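Local coordinates for protein ylmH (PDB 2FPH) that is implicated in cell division and probably binds nucleic acid, most likely RNA, through an RRM-like domain, at residues L87-Y92 with E126-I131; D82-L87 with N134-L139; P34-H39 with E115-G120. One frame throughout, in Å; residues are numbered along the deposited sequence.

Contact 1 of 3, residues L87-Y92 with E126-I131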
loop_
_atom_site.group_PDB
_atom_site.type_symbol
_atom_site.label_atom_id
_atom_site.label_comp_id
_atom_site.label_asym_id
_atom_site.label_seq_id
_atom_site.Cartn_x
_atom_site.Cartn_y
_atom_site.Cartn_z
ATOM N N LEU A 87 -0.426 9.955 -3.246
ATOM C CA LEU A 87 -0.307 9.656 -4.660
ATOM C C LEU A 87 0.813 10.538 -5.181
ATOM O O LEU A 87 0.751 11.760 -5.010
ATOM C CB LEU A 87 -1.585 9.943 -5.440
ATOM C CG LEU A 87 -1.728 9.659 -6.935
ATOM C CD1 LEU A 87 -1.617 8.241 -7.350
ATOM C CD2 LEU A 87 -3.053 10.246 -7.469
ATOM N N GLN A 88 1.782 9.949 -5.877
ATOM C CA GLN A 88 2.856 10.717 -6.498
ATOM C C GLN A 88 2.798 10.556 -8.000
ATOM O O GLN A 88 2.840 9.441 -8.516
ATOM C CB GLN A 88 4.245 10.248 -5.986
ATOM C CG GLN A 88 4.443 10.469 -4.492
ATOM C CD GLN A 88 4.526 11.931 -4.126
ATOM O OE1 GLN A 88 5.379 12.674 -4.649
ATOM N NE2 GLN A 88 3.663 12.361 -3.197
ATOM N N GLU A 89 2.709 11.696 -8.689
ATOM C CA GLU A 89 2.928 11.728 -10.127
ATOM C C GLU A 89 4.405 11.649 -10.426
ATOM O O GLU A 89 5.216 12.354 -9.812
ATOM C CB GLU A 89 2.430 13.027 -10.736
ATOM C CG GLU A 89 2.442 12.964 -12.248
ATOM C CD GLU A 89 1.106 12.607 -12.857
ATOM O OE1 GLU A 89 0.058 12.776 -12.190
ATOM O OE2 GLU A 89 1.128 12.186 -14.036
ATOM N N ILE A 90 4.744 10.801 -11.387
ATOM C CA ILE A 90 6.137 10.626 -11.821
ATOM C C ILE A 90 6.238 11.532 -13.028
ATOM O O ILE A 90 5.893 11.111 -14.133
ATOM C CB ILE A 90 6.465 9.163 -12.165
ATOM C CG1 ILE A 90 6.286 8.257 -10.930
ATOM C CG2 ILE A 90 7.918 9.026 -12.606
ATOM C CD1 ILE A 90 6.429 6.761 -11.154
ATOM N N VAL A 91 6.624 12.787 -12.772
ATOM C CA VAL A 91 6.707 13.831 -13.789
ATOM C C VAL A 91 7.961 13.621 -14.672
ATOM O O VAL A 91 9.101 13.714 -14.221
ATOM C CB VAL A 91 6.648 15.292 -13.201
ATOM C CG1 VAL A 91 6.653 16.314 -14.299
ATOM C CG2 VAL A 91 5.352 15.481 -12.343
ATOM N N TYR A 92 7.633 13.419 -15.942
ATOM C CA TYR A 92 8.392 12.834 -17.009
ATOM C C TYR A 92 8.446 11.306 -17.161
ATOM O O TYR A 92 9.523 10.714 -17.124
ATOM C CB TYR A 92 9.724 13.462 -17.190
ATOM C CG TYR A 92 9.829 13.892 -18.634
ATOM C CD1 TYR A 92 9.119 14.971 -19.083
ATOM C CD2 TYR A 92 10.590 13.166 -19.551
ATOM C CE1 TYR A 92 9.176 15.369 -20.371
ATOM C CE2 TYR A 92 10.683 13.577 -20.876
ATOM C CZ TYR A 92 9.966 14.677 -21.267
ATOM O OH TYR A 92 10.034 15.099 -22.540
ATOM N N GLU A 126 0.205 4.544 -20.640
ATOM C CA GLU A 126 0.191 5.730 -21.454
ATOM C C GLU A 126 1.594 6.327 -21.657
ATOM O O GLU A 126 2.288 5.963 -22.586
ATOM C CB GLU A 126 -0.762 6.747 -20.776
ATOM C CG GLU A 126 -2.270 6.417 -20.911
ATOM C CD GLU A 126 -3.036 6.432 -19.589
ATOM O OE1 GLU A 126 -2.420 6.225 -18.520
ATOM O OE2 GLU A 126 -4.266 6.645 -19.615
ATOM N N GLU A 127 2.020 7.152 -20.708
ATOM C CA GLU A 127 3.025 8.211 -20.869
ATOM C C GLU A 127 3.061 9.063 -19.569
ATOM O O GLU A 127 4.095 9.628 -19.208
ATOM C CB GLU A 127 2.699 9.117 -22.070
ATOM C CG GLU A 127 1.238 9.591 -22.185
ATOM C CD GLU A 127 1.048 11.082 -21.949
ATOM O OE1 GLU A 127 2.062 11.802 -21.776
ATOM O OE2 GLU A 127 -0.121 11.540 -21.899
ATOM N N ARG A 128 1.900 9.203 -18.924
ATOM C CA ARG A 128 1.829 9.639 -17.535
ATOM C C ARG A 128 1.993 8.409 -16.644
ATOM O O ARG A 128 1.655 7.273 -17.008
ATOM C CB ARG A 128 0.499 10.333 -17.210
ATOM C CG ARG A 128 0.522 11.861 -17.322
ATOM C CD ARG A 128 -0.521 12.439 -18.265
ATOM N NE ARG A 128 0.117 13.050 -19.437
ATOM C CZ ARG A 128 0.010 14.332 -19.793
ATOM N NH1 ARG A 128 -0.710 15.180 -19.072
ATOM N NH2 ARG A 128 0.636 14.774 -20.886
ATOM N N ALA A 129 2.538 8.646 -15.459
ATOM C CA ALA A 129 2.783 7.568 -14.525
ATOM C C ALA A 129 2.642 8.141 -13.145
ATOM O O ALA A 129 2.891 9.331 -12.922
ATOM C CB ALA A 129 4.156 6.980 -14.680
ATOM N N GLN A 130 2.171 7.266 -12.263
ATOM C CA GLN A 130 1.976 7.575 -10.855
ATOM C C GLN A 130 2.354 6.401 -9.987
ATOM O O GLN A 130 2.369 5.276 -10.428
ATOM C CB GLN A 130 0.537 7.955 -10.528
ATOM C CG GLN A 130 0.080 9.241 -11.257
ATOM C CD GLN A 130 -1.416 9.436 -11.162
ATOM O OE1 GLN A 130 -2.152 8.475 -10.866
ATOM N NE2 GLN A 130 -1.874 10.666 -11.395
ATOM N N ILE A 131 2.636 6.677 -8.717
ATOM C CA ILE A 131 2.780 5.628 -7.704
ATOM C C ILE A 131 2.111 6.029 -6.388
ATOM O O ILE A 131 2.162 7.211 -6.027
ATOM C CB ILE A 131 4.305 5.312 -7.554
ATOM C CG1 ILE A 131 4.515 4.124 -6.627
ATOM C CG2 ILE A 131 5.113 6.584 -7.134
ATOM C CD1 ILE A 131 5.883 3.670 -6.540
#

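Contact 2 of 3, residues D82-L87 with N134-L139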
loop_
_atom_site.group_PDB
_atom_site.type_symbol
_atom_site.label_atom_id
_atom_site.label_comp_id
_atom_site.label_asym_id
_atom_site.label_seq_id
_atom_site.Cartn_x
_atom_site.Cartn_y
_atom_site.Cartn_z
ATOM N N ASP A 82 -6.196 8.422 7.468
ATOM C CA ASP A 82 -5.724 7.441 8.437
ATOM C C ASP A 82 -4.952 6.282 7.747
ATOM O O ASP A 82 -4.231 5.562 8.396
ATOM C CB ASP A 82 -6.893 6.885 9.219
ATOM C CG ASP A 82 -7.527 7.909 10.120
ATOM O OD1 ASP A 82 -6.768 8.664 10.759
ATOM O OD2 ASP A 82 -8.767 7.960 10.281
ATOM N N PHE A 83 -5.108 6.110 6.420
ATOM C CA PHE A 83 -4.285 5.121 5.708
ATOM C C PHE A 83 -2.854 5.571 5.316
ATOM O O PHE A 83 -1.978 4.753 4.884
ATOM C CB PHE A 83 -4.991 4.631 4.424
ATOM C CG PHE A 83 -6.291 3.940 4.663
ATOM C CD1 PHE A 83 -6.328 2.617 5.062
ATOM C CD2 PHE A 83 -7.505 4.611 4.501
ATOM C CE1 PHE A 83 -7.496 1.981 5.287
ATOM C CE2 PHE A 83 -8.716 3.946 4.740
ATOM C CZ PHE A 83 -8.699 2.602 5.113
ATOM N N GLU A 84 -2.588 6.856 5.481
ATOM C CA GLU A 84 -1.232 7.398 5.284
ATOM C C GLU A 84 -0.701 7.020 3.887
ATOM O O GLU A 84 0.425 6.514 3.746
ATOM C CB GLU A 84 -0.305 6.933 6.418
ATOM C CG GLU A 84 -0.670 7.508 7.781
ATOM C CD GLU A 84 0.251 7.152 8.919
ATOM O OE1 GLU A 84 1.370 6.662 8.717
ATOM O OE2 GLU A 84 -0.181 7.342 10.085
ATOM N N ILE A 85 -1.537 7.234 2.868
ATOM C CA ILE A 85 -1.169 6.960 1.466
ATOM C C ILE A 85 -1.093 8.257 0.704
ATOM O O ILE A 85 -2.013 9.085 0.802
ATOM C CB ILE A 85 -2.187 5.986 0.784
ATOM C CG1 ILE A 85 -2.165 4.609 1.485
ATOM C CG2 ILE A 85 -1.787 5.726 -0.676
ATOM C CD1 ILE A 85 -3.347 3.739 1.121
ATOM N N SER A 86 0.000 8.434 -0.053
ATOM C CA SER A 86 0.225 9.624 -0.889
ATOM C C SER A 86 0.162 9.163 -2.356
ATOM O O SER A 86 0.620 8.054 -2.677
ATOM C CB SER A 86 1.614 10.165 -0.585
ATOM O OG SER A 86 1.918 11.398 -1.209
ATOM N N LEU A 87 -0.426 9.955 -3.246
ATOM C CA LEU A 87 -0.307 9.656 -4.660
ATOM C C LEU A 87 0.813 10.538 -5.181
ATOM O O LEU A 87 0.751 11.760 -5.010
ATOM C CB LEU A 87 -1.585 9.943 -5.440
ATOM C CG LEU A 87 -1.728 9.659 -6.935
ATOM C CD1 LEU A 87 -1.617 8.241 -7.350
ATOM C CD2 LEU A 87 -3.053 10.246 -7.469
ATOM N N ASN A 134 3.474 4.819 0.851
ATOM C CA ASN A 134 3.318 5.030 2.302
ATOM C C ASN A 134 3.914 6.412 2.583
ATOM O O ASN A 134 5.051 6.636 2.297
ATOM C CB ASN A 134 4.101 3.934 2.993
ATOM C CG ASN A 134 4.208 4.105 4.510
ATOM O OD1 ASN A 134 4.079 5.192 5.049
ATOM N ND2 ASN A 134 4.358 2.965 5.212
ATOM N N GLN A 135 3.103 7.367 3.072
ATOM C CA GLN A 135 3.521 8.779 3.114
ATOM C C GLN A 135 4.602 8.991 4.148
ATOM O O GLN A 135 5.222 10.032 4.171
ATOM C CB GLN A 135 2.368 9.684 3.540
ATOM C CG GLN A 135 1.074 9.690 2.718
ATOM C CD GLN A 135 0.129 10.829 3.155
ATOM O OE1 GLN A 135 -0.529 11.530 2.306
ATOM N NE2 GLN A 135 0.065 11.036 4.488
ATOM N N GLN A 136 4.767 8.052 5.070
ATOM C CA GLN A 136 5.897 8.095 5.997
ATOM C C GLN A 136 7.247 8.081 5.268
ATOM O O GLN A 136 8.264 8.590 5.795
ATOM C CB GLN A 136 5.791 6.927 7.021
ATOM C CG GLN A 136 6.487 7.170 8.328
ATOM C CD GLN A 136 6.112 6.136 9.380
ATOM O OE1 GLN A 136 6.958 5.350 9.819
ATOM N NE2 GLN A 136 4.859 6.113 9.755
ATOM N N PHE A 137 7.267 7.571 4.036
ATOM C CA PHE A 137 8.469 7.404 3.220
ATOM C C PHE A 137 8.465 8.415 2.036
ATOM O O PHE A 137 9.129 8.249 1.070
ATOM C CB PHE A 137 8.554 5.919 2.820
ATOM C CG PHE A 137 8.806 5.034 3.989
ATOM C CD1 PHE A 137 10.090 4.912 4.509
ATOM C CD2 PHE A 137 7.766 4.395 4.650
ATOM C CE1 PHE A 137 10.323 4.090 5.621
ATOM C CE2 PHE A 137 7.999 3.594 5.752
ATOM C CZ PHE A 137 9.272 3.437 6.240
ATOM N N LEU A 138 7.738 9.526 2.170
ATOM C CA LEU A 138 7.665 10.527 1.080
ATOM C C LEU A 138 9.062 11.039 0.629
ATOM O O LEU A 138 9.361 11.127 -0.574
ATOM C CB LEU A 138 6.796 11.707 1.524
ATOM C CG LEU A 138 6.642 12.842 0.504
ATOM C CD1 LEU A 138 5.898 12.346 -0.707
ATOM C CD2 LEU A 138 5.920 13.976 1.139
ATOM N N LEU A 139 9.937 11.345 1.593
ATOM C CA LEU A 139 11.265 11.822 1.252
ATOM C C LEU A 139 12.102 10.753 0.591
ATOM O O LEU A 139 12.751 11.019 -0.377
ATOM C CB LEU A 139 11.995 12.353 2.476
ATOM C CG LEU A 139 11.586 13.731 2.971
ATOM C CD1 LEU A 139 12.719 14.311 3.807
ATOM C CD2 LEU A 139 11.255 14.645 1.857
HETATM O O HOH W 1 2.425 4.926 7.285
#

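Contact 3 of 3, residues P34-H39 with E115-G120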
loop_
_atom_site.group_PDB
_atom_site.type_symbol
_atom_site.label_atom_id
_atom_site.label_comp_id
_atom_site.label_asym_id
_atom_site.label_seq_id
_atom_site.Cartn_x
_atom_site.Cartn_y
_atom_site.Cartn_z
ATOM N N PRO A 34 1.036 -2.555 6.408
ATOM C CA PRO A 34 1.745 -2.162 5.194
ATOM C C PRO A 34 0.872 -2.399 3.982
ATOM O O PRO A 34 -0.238 -2.931 4.082
ATOM C CB PRO A 34 2.903 -3.144 5.138
ATOM C CG PRO A 34 2.891 -3.873 6.385
ATOM C CD PRO A 34 1.592 -3.777 7.000
ATOM N N PHE A 35 1.416 -2.118 2.796
ATOM C CA PHE A 35 0.680 -2.547 1.601
ATOM C C PHE A 35 0.632 -4.082 1.480
ATOM O O PHE A 35 1.660 -4.763 1.631
ATOM C CB PHE A 35 1.237 -1.938 0.346
ATOM C CG PHE A 35 0.920 -0.487 0.185
ATOM C CD1 PHE A 35 -0.265 -0.122 -0.451
ATOM C CD2 PHE A 35 1.774 0.504 0.604
ATOM C CE1 PHE A 35 -0.595 1.200 -0.680
ATOM C CE2 PHE A 35 1.432 1.879 0.396
ATOM C CZ PHE A 35 0.236 2.201 -0.291
ATOM N N ILE A 36 -0.572 -4.577 1.209
ATOM C CA ILE A 36 -0.848 -6.012 0.999
ATOM C C ILE A 36 -1.654 -6.231 -0.258
ATOM O O ILE A 36 -2.289 -5.304 -0.792
ATOM C CB ILE A 36 -1.606 -6.580 2.260
ATOM C CG1 ILE A 36 -2.968 -5.922 2.500
ATOM C CG2 ILE A 36 -0.743 -6.464 3.515
ATOM C CD1 ILE A 36 -3.771 -6.568 3.652
ATOM N N ASN A 37 -1.592 -7.451 -0.791
ATOM C CA ASN A 37 -2.283 -7.804 -2.028
ATOM C C ASN A 37 -3.746 -8.185 -1.788
ATOM O O ASN A 37 -4.195 -8.236 -0.637
ATOM C CB ASN A 37 -1.446 -8.839 -2.831
ATOM C CG ASN A 37 -1.491 -10.228 -2.239
ATOM O OD1 ASN A 37 -2.466 -10.636 -1.615
ATOM N ND2 ASN A 37 -0.449 -11.009 -2.514
ATOM N N PRO A 38 -4.557 -8.261 -2.835
ATOM C CA PRO A 38 -5.985 -8.534 -2.672
ATOM C C PRO A 38 -6.334 -9.854 -1.931
ATOM O O PRO A 38 -7.261 -9.907 -1.168
ATOM C CB PRO A 38 -6.458 -8.566 -4.107
ATOM C CG PRO A 38 -5.531 -7.649 -4.786
ATOM C CD PRO A 38 -4.202 -8.027 -4.256
ATOM N N HIS A 39 -5.536 -10.871 -2.124
ATOM C CA HIS A 39 -5.758 -12.099 -1.402
ATOM C C HIS A 39 -5.498 -11.957 0.083
ATOM O O HIS A 39 -6.298 -12.395 0.860
ATOM C CB HIS A 39 -4.883 -13.205 -1.894
ATOM C CG HIS A 39 -5.140 -14.485 -1.170
ATOM N ND1 HIS A 39 -6.270 -15.238 -1.392
ATOM C CD2 HIS A 39 -4.383 -15.182 -0.282
ATOM C CE1 HIS A 39 -6.229 -16.324 -0.634
ATOM N NE2 HIS A 39 -5.094 -16.316 0.047
ATOM N N GLU A 115 11.453 -1.841 -0.395
ATOM C CA GLU A 115 10.598 -3.027 -0.177
ATOM C C GLU A 115 9.191 -2.800 -0.766
ATOM O O GLU A 115 8.643 -1.678 -0.675
ATOM C CB GLU A 115 10.521 -3.345 1.341
ATOM C CG GLU A 115 11.542 -2.563 2.231
ATOM C CD GLU A 115 11.511 -2.828 3.750
ATOM O OE1 GLU A 115 11.958 -3.919 4.199
ATOM O OE2 GLU A 115 11.085 -1.919 4.522
ATOM N N ARG A 116 8.616 -3.857 -1.354
ATOM C CA ARG A 116 7.300 -3.819 -1.964
ATOM C C ARG A 116 6.256 -3.325 -0.966
ATOM O O ARG A 116 5.271 -2.730 -1.363
ATOM C CB ARG A 116 6.858 -5.224 -2.480
ATOM C CG ARG A 116 5.874 -5.872 -1.447
ATOM C CD ARG A 116 5.504 -7.343 -1.698
ATOM N NE ARG A 116 5.004 -8.014 -0.478
ATOM C CZ ARG A 116 5.738 -8.274 0.603
ATOM N NH1 ARG A 116 7.025 -7.936 0.655
ATOM N NH2 ARG A 116 5.189 -8.880 1.651
ATOM N N LYS A 117 6.430 -3.650 0.305
ATOM C CA LYS A 117 5.399 -3.315 1.315
ATOM C C LYS A 117 5.243 -1.804 1.587
ATOM O O LYS A 117 4.244 -1.379 2.285
ATOM C CB LYS A 117 5.645 -4.029 2.652
ATOM C CG LYS A 117 5.220 -5.479 2.683
ATOM C CD LYS A 117 4.234 -5.840 3.789
ATOM C CE LYS A 117 3.052 -6.727 3.368
ATOM N NZ LYS A 117 2.804 -7.824 4.390
ATOM N N LEU A 118 6.192 -0.989 1.091
ATOM C CA LEU A 118 6.179 0.479 1.369
ATOM C C LEU A 118 5.446 1.273 0.278
ATOM O O LEU A 118 5.303 2.493 0.388
ATOM C CB LEU A 118 7.602 1.099 1.496
ATOM C CG LEU A 118 8.488 0.532 2.615
ATOM C CD1 LEU A 118 9.857 1.165 2.537
ATOM C CD2 LEU A 118 7.810 0.794 3.962
ATOM N N PHE A 119 4.979 0.594 -0.743
ATOM C CA PHE A 119 4.221 1.217 -1.819
ATOM C C PHE A 119 3.211 0.246 -2.369
ATOM O O PHE A 119 3.312 -0.974 -2.151
ATOM C CB PHE A 119 5.106 1.777 -2.943
ATOM C CG PHE A 119 5.951 0.782 -3.691
ATOM C CD1 PHE A 119 7.149 0.323 -3.149
ATOM C CD2 PHE A 119 5.565 0.300 -4.948
ATOM C CE1 PHE A 119 7.886 -0.629 -3.798
ATOM C CE2 PHE A 119 6.347 -0.607 -5.619
ATOM C CZ PHE A 119 7.516 -1.068 -5.049
ATOM N N GLY A 120 2.260 0.802 -3.099
ATOM C CA GLY A 120 1.177 0.014 -3.648
ATOM C C GLY A 120 1.303 0.003 -5.155
ATOM O O GLY A 120 2.356 -0.334 -5.693
#

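Contact 1 of 3, residues L87-Y92 with E126-I131
Gln-88 pairs with Ile-131, and Glu-89 with Gln-130, where strands 85-91 and 130-134 run antiparallel as the adjacent first and third strands of an RRM-like sheet. In the hydrogen-bonded pair Gln-88 N reaches Ile-131 O at 2.8 Å, and Ile-131 N returns the bond to Gln-88 O at 2.8 Å. The ladder goes on with Ile-90 N to Ala-129 O (2.8 Å), whose donor stands above the carbonyl plane, while the buried Ala-129 N has no partner in the model. On the face of Glu-89 and Gln-130, Gln-130 NE2 gives Glu-89 OE1 a nearly straight bond of 3.0 Å (176°). The oxygen lies in the amide plane, but the donor approaches 46° out of the carboxylate plane. Glu-89 CG is anti to the backbone N (chi1 -170°), and the chain then bends at the next torsion, which sets CD; OE1 is the carboxylate oxygen that meets Gln-130. The C-terminal tail completes the amide: NE2 also donates to Glu-162 O, and OE1 accepts from Ile-164 N. Leu-87 CD1 packs 3.6 Å from Gln-130 OE1. Gln-88 directs its own amide away from Ile-131, to Gln-142 and Ser-86. Ile-90 CB meets Ala-129 CB at 4.1 Å, and on the side packed by helix 97-105 Ile-90 CD1 ends 4.2 Å from Ile-131 CG2.

Contact 2 of 3, residues D82-L87 with N134-L139
The carboxylate of Glu-84 and the amide of Gln-136 are turned 48° from each other as their side chains cross obliquely, with Glu-84 OE1 3.7 Å from Gln-136 NE2; within 134-139, Asn-134 CG lies at the edge of the Phe-137 ring, in its plane. A water links Glu-84 to Asn-134 by donating to Glu-84 OE1, in a bond so short that its exact length is doubtful, and to Asn-134 OD1 at 2.8 Å. That same OD1 accepts from Gln-136 N at 2.9 Å, closing an Asx turn where strand 130-134 gives way to a 3-10 turn and then, after the N-cap residue Phe-137, to helix 138-144. Across the contact the direct backbone bond is Gln-135 N to Glu-84 O, 2.9 Å long and nearly straight (170°), although its donor stands above the carbonyl plane. It closes the end of the ladder in the RRM-like sheet, next to the non-hydrogen-bonded pair Ile-85 and Asn-134. Gln-135 CG, anti to its carbonyl carbon (chi1 -58°), presses on the peptide joining Ile-85 to Ser-86, 3.2 Å from Ser-86 N and 3.4 Å from Ser-86 CB. Ser-86 OG bonds Gln-88 and Glu-157 and has Leu-138 CD1 nearby. Glu-84 OE1 and Asn-134 OD1 both accept from the water, consistent with an ionised carboxylate linked to the turn by one water.

Contact 3 of 3, residues P34-H39 with E115-G120
Phe-35 N donates to Lys-117 O at 3.0 Å with an N-H...O angle of 157°, the donor somewhat tilted from the carbonyl plane, where the loop before helix 38-50 meets the 3-10 turn leading into strand 119-123. Phe-35 CG is anti to its carbonyl carbon (chi1 -73°), and the same Lys-117 O lies at the edge of the ring, in its plane. One face of that ring rests on backbone: Gly-120 N sits 3.5 Å above its centre, Phe-119 C lies nearer the rim, 3.3 Å from CD2 of Phe-35, and Gly-120 CA makes a CH-pi contact 3.8 Å from the Phe-35 ring centroid. With no side chain on Gly-120, its main chain can lie directly against the aromatic face. Phe-35 thus carries the N-terminal region of YlmH onto the start of the second strand of the RRM-like sheet. Beside it, the bent chain of Lys-117 runs over Pro-34 and Ile-36. Lys-117 CD is tight against Pro-34 CB at 3.3 Å, and farther out Lys-117 CE comes 3.0 Å from Phe-35 O. Ile-36 CG2 flanks the lysine's end, 3.8 Å from Lys-117 CE. Asn-37, the N-cap of helix 38-50, turns OD1 to Gln-40 N.

From the N terminus the chain first supplies 34-39, then crosses into the RRM-like region, where 82-87 and 87-92 share Leu-87 on strand 85-91. Segment 115-120 comes next and closes contact 3, the longest loop, with 75 residues between its segments. Contact 1 closes at 126-131, and contact 2 at 134-139, so that contact 1 is nested within contact 2 while contact 3 crosses both. Contacts 1 and 2 tie strand 85-91 to strand 130-134 and to the turn into helix 138-144; contact 3 joins the N-terminal region to this sheet. Phe-35 meets Ile-85 and Asn-134, Ile-131 packs on Phe-119, and Gln-88 touches Leu-138.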